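Local atomic coordinates of Yop proteins translocation protein H (Yersinia pestis, PDB entry 1Z21), a protein that may regulate assembly of the type III secretion injectisome by controlling secretion or polymerisation of the needle subunit YscF, and is involved in pathogenesis. Residues T33-A38 against S61-F66; V27-A32 against L77-E82; G48-A53 against S97-K102. One frame throughout, in Å; residues are numbered along the deposited sequence.

Contact 1 (T33-A38 against S61-F66); sequences TPVREA and SVLQQF
Pro34, Val35 and Ala38 meet Val62, Leu63 and Phe66 in a wholly apolar contact, and Phe66 takes the largest share of it. Val35 CG2 sits over one face of the Phe66 ring in a CH-pi contact, 3.9 Å from the ring centroid and 24° off its normal, displaced toward the rim on the side of CG and CD2. Pro34 comes at the ring obliquely, its CB 3.6 Å from Phe66 CE1, while Ala38 CB lies at the ring edge near CE2.

Helices 25-43 and 52-66 are successive members of the five-helix core domain of YopR; the segments run roughly antiparallel, their axes at 151° and 9.9 Å apart.

Purely aliphatic packing completes the contact. With chi1 of -173°, Val35 CG1 lies anti to the backbone N and is turned to Leu63, whose CD2 it meets at 3.8 Å. Ala38 CB touches Val62 CG1 at 3.7 Å, one helical turn beyond Pro34. Leu63 points its CB away from helix 25-43, yet its branched end returns to Val35 and also packs on Trp73 and Leu77 of helix 71-82. Arg10 of helix 6-19 touches both Val35 and Phe66.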
# COMPACT_ATOMS: atom_id res chain seq x y z
N THR A 33 -5.61 0.61 -5.45
CA THR A 33 -6.90 1.24 -5.17
C THR A 33 -7.57 0.71 -3.91
O THR A 33 -7.80 1.50 -3.01
CB THR A 33 -7.83 1.16 -6.41
OG1 THR A 33 -7.34 2.05 -7.42
CG2 THR A 33 -9.23 1.68 -6.08
N PRO A 34 -7.86 -0.59 -3.81
CA PRO A 34 -8.52 -1.11 -2.60
C PRO A 34 -7.65 -0.95 -1.35
O PRO A 34 -8.20 -0.84 -0.25
CB PRO A 34 -8.75 -2.59 -2.92
CG PRO A 34 -7.75 -2.92 -3.96
CD PRO A 34 -7.62 -1.68 -4.78
N VAL A 35 -6.33 -0.93 -1.51
CA VAL A 35 -5.44 -0.82 -0.36
C VAL A 35 -5.50 0.58 0.20
O VAL A 35 -5.59 0.75 1.42
CB VAL A 35 -3.99 -1.19 -0.71
CG1 VAL A 35 -3.13 -1.23 0.54
CG2 VAL A 35 -3.96 -2.54 -1.44
N ARG A 36 -5.44 1.57 -0.68
CA ARG A 36 -5.60 2.96 -0.30
C ARG A 36 -6.95 3.16 0.39
O ARG A 36 -7.01 3.78 1.45
CB ARG A 36 -5.49 3.88 -1.52
CG ARG A 36 -5.52 5.36 -1.17
CD ARG A 36 -5.52 6.28 -2.36
NE ARG A 36 -4.34 6.10 -3.21
CZ ARG A 36 -4.37 5.63 -4.46
NH1 ARG A 36 -5.51 5.26 -5.04
NH2 ARG A 36 -3.23 5.52 -5.13
N GLU A 37 -8.02 2.64 -0.19
CA GLU A 37 -9.35 2.76 0.42
C GLU A 37 -9.37 2.19 1.85
O GLU A 37 -9.92 2.81 2.76
CB GLU A 37 -10.42 2.08 -0.45
CG GLU A 37 -10.67 2.85 -1.74
CD GLU A 37 -11.53 2.13 -2.76
OE1 GLU A 37 -11.70 0.89 -2.69
OE2 GLU A 37 -12.03 2.83 -3.67
N ALA A 38 -8.76 1.03 2.04
CA ALA A 38 -8.75 0.39 3.36
C ALA A 38 -7.90 1.19 4.35
O ALA A 38 -8.24 1.29 5.53
CB ALA A 38 -8.24 -1.02 3.24
N SER A 61 -1.03 -5.02 8.78
CA SER A 61 -2.19 -5.90 8.78
C SER A 61 -3.08 -5.66 7.56
O SER A 61 -3.56 -6.61 6.93
CB SER A 61 -3.01 -5.72 10.06
OG SER A 61 -4.14 -6.54 9.99
N VAL A 62 -3.29 -4.38 7.23
CA VAL A 62 -4.00 -3.99 6.02
C VAL A 62 -3.27 -4.48 4.76
O VAL A 62 -3.87 -5.07 3.88
CB VAL A 62 -4.24 -2.47 5.95
CG1 VAL A 62 -4.94 -2.10 4.63
CG2 VAL A 62 -5.08 -1.98 7.14
N LEU A 63 -1.96 -4.24 4.68
CA LEU A 63 -1.21 -4.68 3.51
C LEU A 63 -1.36 -6.19 3.30
O LEU A 63 -1.55 -6.64 2.16
CB LEU A 63 0.27 -4.31 3.63
CG LEU A 63 0.62 -2.81 3.64
CD1 LEU A 63 2.11 -2.62 3.78
CD2 LEU A 63 0.12 -2.08 2.39
N GLN A 64 -1.29 -6.95 4.40
CA GLN A 64 -1.38 -8.41 4.37
C GLN A 64 -2.74 -8.92 3.88
O GLN A 64 -2.82 -10.05 3.39
CB GLN A 64 -1.11 -8.99 5.77
CG GLN A 64 -1.04 -10.54 5.83
CD GLN A 64 -0.00 -11.13 4.89
OE1 GLN A 64 -0.31 -12.02 4.07
NE2 GLN A 64 1.22 -10.63 4.98
N GLN A 65 -3.79 -8.12 4.03
CA GLN A 65 -5.11 -8.48 3.52
C GLN A 65 -5.10 -8.69 2.00
O GLN A 65 -5.93 -9.44 1.47
CB GLN A 65 -6.15 -7.40 3.85
CG GLN A 65 -6.64 -7.34 5.31
CD GLN A 65 -7.45 -6.07 5.61
OE1 GLN A 65 -8.08 -5.50 4.72
NE2 GLN A 65 -7.44 -5.64 6.87
N PHE A 66 -4.18 -8.01 1.33
CA PHE A 66 -4.14 -7.95 -0.13
C PHE A 66 -2.96 -8.70 -0.75
O PHE A 66 -3.12 -9.37 -1.77
CB PHE A 66 -4.10 -6.49 -0.58
CG PHE A 66 -5.36 -5.75 -0.26
CD1 PHE A 66 -6.48 -5.88 -1.07
CD2 PHE A 66 -5.45 -4.97 0.88
CE1 PHE A 66 -7.65 -5.23 -0.77
CE2 PHE A 66 -6.63 -4.30 1.19
CZ PHE A 66 -7.73 -4.44 0.36

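Contact 2 (V27-A32 against L77-E82)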
# COMPACT_ATOMS: atom_id res chain seq x y z
N VAL A 27 -1.56 0.15 -14.07
CA VAL A 27 -1.85 -1.17 -13.54
C VAL A 27 -1.61 -1.17 -12.03
O VAL A 27 -2.40 -1.69 -11.26
CB VAL A 27 -0.99 -2.25 -14.22
CG1 VAL A 27 -1.21 -3.60 -13.57
CG2 VAL A 27 -1.33 -2.32 -15.72
N LEU A 28 -0.50 -0.56 -11.62
CA LEU A 28 -0.19 -0.48 -10.20
C LEU A 28 -1.24 0.35 -9.44
O LEU A 28 -1.57 0.05 -8.30
CB LEU A 28 1.21 0.08 -10.00
CG LEU A 28 1.77 0.04 -8.58
CD1 LEU A 28 1.83 -1.38 -8.04
CD2 LEU A 28 3.15 0.67 -8.58
N GLU A 29 -1.79 1.38 -10.08
CA GLU A 29 -2.85 2.17 -9.46
C GLU A 29 -4.12 1.34 -9.24
O GLU A 29 -4.76 1.42 -8.19
CB GLU A 29 -3.14 3.42 -10.31
CG GLU A 29 -4.37 4.22 -9.90
CD GLU A 29 -4.27 4.79 -8.51
OE1 GLU A 29 -3.14 4.88 -7.96
OE2 GLU A 29 -5.32 5.15 -7.96
N VAL A 30 -4.49 0.52 -10.21
CA VAL A 30 -5.58 -0.43 -9.98
C VAL A 30 -5.29 -1.33 -8.75
O VAL A 30 -6.14 -1.50 -7.86
CB VAL A 30 -5.88 -1.30 -11.23
CG1 VAL A 30 -7.03 -2.25 -10.94
CG2 VAL A 30 -6.21 -0.43 -12.43
N LEU A 31 -4.08 -1.88 -8.69
CA LEU A 31 -3.67 -2.71 -7.56
C LEU A 31 -3.76 -1.96 -6.23
O LEU A 31 -4.20 -2.52 -5.22
CB LEU A 31 -2.24 -3.21 -7.76
CG LEU A 31 -2.11 -4.47 -8.65
CD1 LEU A 31 -0.68 -4.65 -9.19
CD2 LEU A 31 -2.53 -5.69 -7.90
N ALA A 32 -3.38 -0.69 -6.26
CA ALA A 32 -3.28 0.11 -5.03
C ALA A 32 -4.62 0.63 -4.57
O ALA A 32 -4.76 1.01 -3.42
CB ALA A 32 -2.34 1.27 -5.24
N LEU A 77 2.78 0.63 -1.37
CA LEU A 77 2.92 1.77 -0.46
C LEU A 77 3.23 3.06 -1.22
O LEU A 77 2.59 4.08 -0.99
CB LEU A 77 4.00 1.50 0.62
CG LEU A 77 3.56 0.56 1.76
CD1 LEU A 77 4.77 0.15 2.60
CD2 LEU A 77 2.49 1.21 2.61
N LEU A 78 4.18 2.98 -2.14
CA LEU A 78 4.57 4.12 -2.96
C LEU A 78 3.39 4.57 -3.83
O LEU A 78 3.12 5.76 -3.93
CB LEU A 78 5.80 3.77 -3.81
CG LEU A 78 7.08 3.68 -2.96
CD1 LEU A 78 8.23 3.03 -3.69
CD2 LEU A 78 7.49 5.03 -2.46
N GLN A 79 2.66 3.63 -4.40
CA GLN A 79 1.52 4.00 -5.24
C GLN A 79 0.37 4.59 -4.43
O GLN A 79 -0.26 5.54 -4.87
CB GLN A 79 1.07 2.82 -6.11
CG GLN A 79 -0.02 3.20 -7.13
CD GLN A 79 0.45 4.21 -8.17
OE1 GLN A 79 1.63 4.22 -8.55
NE2 GLN A 79 -0.47 5.06 -8.64
N VAL A 80 0.11 4.05 -3.25
CA VAL A 80 -0.88 4.63 -2.35
C VAL A 80 -0.57 6.12 -2.10
O VAL A 80 -1.46 6.98 -2.18
CB VAL A 80 -0.95 3.85 -1.00
CG1 VAL A 80 -1.73 4.63 0.05
CG2 VAL A 80 -1.60 2.49 -1.19
N LEU A 81 0.69 6.43 -1.81
CA LEU A 81 1.11 7.81 -1.57
C LEU A 81 0.76 8.73 -2.75
O LEU A 81 0.36 9.87 -2.54
CB LEU A 81 2.61 7.90 -1.29
CG LEU A 81 3.05 7.68 0.16
CD1 LEU A 81 4.54 7.50 0.21
CD2 LEU A 81 2.64 8.83 1.06
N GLU A 82 0.93 8.24 -3.98
CA GLU A 82 0.61 9.03 -5.17
C GLU A 82 -0.85 9.52 -5.22
O GLU A 82 -1.12 10.57 -5.81
CB GLU A 82 0.91 8.26 -6.46
CG GLU A 82 2.37 8.14 -6.83
CD GLU A 82 3.04 9.49 -7.12
OE1 GLU A 82 2.37 10.53 -7.02
OE2 GLU A 82 4.24 9.49 -7.45
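Ala32 and Val80 mark the point where the backbones of 27-32 and 77-82 come nearest, with their CA atoms 5.8 Å apart. The two helical segments cross at a right angle, with a signed angle of -90° and axes 9.0 Å apart. Such a perpendicular crossing confines the contact to a small patch, and Gln79 supplies most of what helix 71-82 contributes.

Gln79 directs its CB toward the other helix. Its CG is anti to the backbone N (chi1 -174°), the chain bends at chi2, and the amide nitrogen ends at Glu29. The aliphatic part packs on two residues: CG lies 3.6 Å from Ala32 CB, and CB lies 3.8 Å from Leu28 CG. Leu28 passes alongside Gln79 with its chain running the other way, and its CD2 lies near the amide oxygen OE1.

This crossing joins helix 25-43 to helix 71-82 in the five-helix core domain, whose structure resembles one domain of the secretion regulator YopN. Helix 6-19 packs against the same part of helix 25-43, with Tyr17 touching Leu28.

The polar end of Gln79 reaches Glu29. NE2 donates a nearly straight hydrogen bond to OE1 (2.8 Å, 171° at the hydrogen), and the acceptor lies almost in the amide plane. On the glutamate side the bond arrives anti, slightly out of the carboxylate plane, and the two side chains cross at about a right angle. Glu29 OE1 also takes a salt bridge from Arg36 NH2, a nitrogen that probably also donates to Gln79 O. The same oxygen therefore receives an amide and a guanidinium, which would be expected to stabilise the ionised carboxylate. Val80 adds a looser apolar touch, its CG2 4.3 Å from Ala32 CB.

Contact 3 (G48-A53 against S97-K102)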
# COMPACT_ATOMS: atom_id res chain seq x y z
N GLY A 48 -2.45 14.94 13.67
CA GLY A 48 -1.40 14.95 14.68
C GLY A 48 -0.37 13.85 14.44
O GLY A 48 -0.17 13.43 13.30
N SER A 49 0.27 13.38 15.51
CA SER A 49 1.49 12.58 15.39
C SER A 49 1.22 11.10 15.32
O SER A 49 0.38 10.56 16.04
CB SER A 49 2.41 12.86 16.59
OG SER A 49 2.63 14.24 16.74
N VAL A 50 1.97 10.43 14.45
CA VAL A 50 1.89 8.99 14.31
C VAL A 50 2.40 8.31 15.56
O VAL A 50 3.19 8.87 16.32
CB VAL A 50 2.65 8.47 13.08
CG1 VAL A 50 2.09 9.11 11.80
CG2 VAL A 50 4.17 8.71 13.21
N VAL A 51 1.93 7.09 15.77
CA VAL A 51 2.28 6.30 16.94
C VAL A 51 2.81 4.97 16.41
O VAL A 51 2.04 4.03 16.25
CB VAL A 51 1.05 6.02 17.82
CG1 VAL A 51 1.47 5.35 19.13
CG2 VAL A 51 0.27 7.28 18.09
N PRO A 52 4.10 4.90 16.11
CA PRO A 52 4.68 3.74 15.42
C PRO A 52 4.32 2.36 15.99
O PRO A 52 3.95 1.47 15.23
CB PRO A 52 6.18 3.98 15.54
CG PRO A 52 6.32 5.45 15.59
CD PRO A 52 5.12 5.94 16.36
N ALA A 53 4.41 2.18 17.30
CA ALA A 53 4.20 0.87 17.90
C ALA A 53 2.78 0.35 17.72
O ALA A 53 2.55 -0.85 17.75
CB ALA A 53 4.59 0.88 19.39
N SER A 97 0.62 9.48 5.16
CA SER A 97 1.84 9.66 4.40
C SER A 97 3.07 9.40 5.27
O SER A 97 4.02 8.77 4.82
CB SER A 97 1.88 11.06 3.81
OG SER A 97 0.81 11.20 2.90
N GLU A 98 3.03 9.87 6.51
CA GLU A 98 4.16 9.72 7.43
C GLU A 98 4.30 8.27 7.86
O GLU A 98 5.41 7.74 7.94
CB GLU A 98 3.99 10.61 8.66
CG GLU A 98 5.07 10.43 9.73
CD GLU A 98 6.47 10.72 9.24
OE1 GLU A 98 6.63 11.32 8.16
OE2 GLU A 98 7.44 10.36 9.96
N LEU A 99 3.17 7.63 8.15
CA LEU A 99 3.12 6.21 8.46
C LEU A 99 3.76 5.37 7.36
O LEU A 99 4.54 4.46 7.63
CB LEU A 99 1.67 5.75 8.58
CG LEU A 99 1.20 5.04 9.83
CD1 LEU A 99 1.73 5.74 11.08
CD2 LEU A 99 -0.32 5.03 9.80
N ILE A 100 3.40 5.68 6.12
CA ILE A 100 3.89 4.95 4.97
C ILE A 100 5.39 5.09 4.88
O ILE A 100 6.11 4.11 4.67
CB ILE A 100 3.21 5.45 3.68
CG1 ILE A 100 1.78 4.93 3.64
CG2 ILE A 100 4.00 4.99 2.45
CD1 ILE A 100 0.96 5.46 2.47
N ASN A 101 5.87 6.30 5.06
CA ASN A 101 7.29 6.54 4.97
C ASN A 101 8.08 5.81 6.08
O ASN A 101 9.18 5.35 5.82
CB ASN A 101 7.56 8.04 4.88
CG ASN A 101 7.11 8.62 3.51
OD1 ASN A 101 7.51 8.12 2.44
ND2 ASN A 101 6.25 9.63 3.54
N LYS A 102 7.50 5.67 7.27
CA LYS A 102 8.16 4.91 8.34
C LYS A 102 8.24 3.42 8.00
O LYS A 102 9.26 2.79 8.23
CB LYS A 102 7.45 5.13 9.68
CG LYS A 102 7.64 6.53 10.21
CD LYS A 102 7.40 6.61 11.68
CE LYS A 102 7.53 8.04 12.17
NZ LYS A 102 8.94 8.49 12.18
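Val50 packs onto helix 94-107 in a surface contact between a connecting segment and a helix; the centre of the contact lies about 14 Å from that of the chain. Residues 49-51 run extended at the end of the link from helix 25-43 to helix 52-66, with Val51 at the N-cap position of the latter and Pro52 in its first turn.

Val50 packs against Glu98, Leu99 and Lys102. Its CB is directed toward the helix, and chi1 of -59° sets CG1 anti to the carbonyl carbon. That methyl meets Leu99 CD1 at 3.5 Å, a tight carbon pair, and also touches Glu98 CG at 3.9 Å. Leu99 chi1, -126°, is away from any staggered position, so the fit here may be strained. Val50 CG2, placed between the backbone N and the carbonyl carbon, is covered by Lys102, whose CE comes within 3.6 Å as the two side chains cross obliquely. Pro52 CG gives a looser touch, 4.2 Å from Lys102 CD.

Leu99 also packs on Asp55 and Leu59 of helix 52-66. One turn apart on the helix, Glu98 and Lys102 form a salt bridge, OE2 to NZ at 3.3 Å, the lysine chain bending at chi4.

Both charged residues thus offer methylene groups to Val50 while their charged ends pair with each other, so Val50 is covered by hydrocarbon at a surface where the two charges probably offset one another.

Overall arrangement
Contact 2 is buried and contact 1 partly so; both lie close to the chain centre, whereas contact 3 is a surface contact. Contacts 1 and 2 share helix 25-43: its segment 33-38 runs roughly antiparallel to 61-66, and 27-32 crosses 77-82 at a right angle. They also touch directly, through Arg36 and Glu29. Contact 3 uses the N-terminal end of helix 52-66 and the loop before it, and stays about 7 Å from contact 1 at the nearest atoms. Contacts 2 and 3 meet where Val80 and Leu81 pack on Ile100. Contact 1 is apolar throughout, contact 2 adds a hydrogen bond between its helices, and contact 3 keeps its ion pair within one helix.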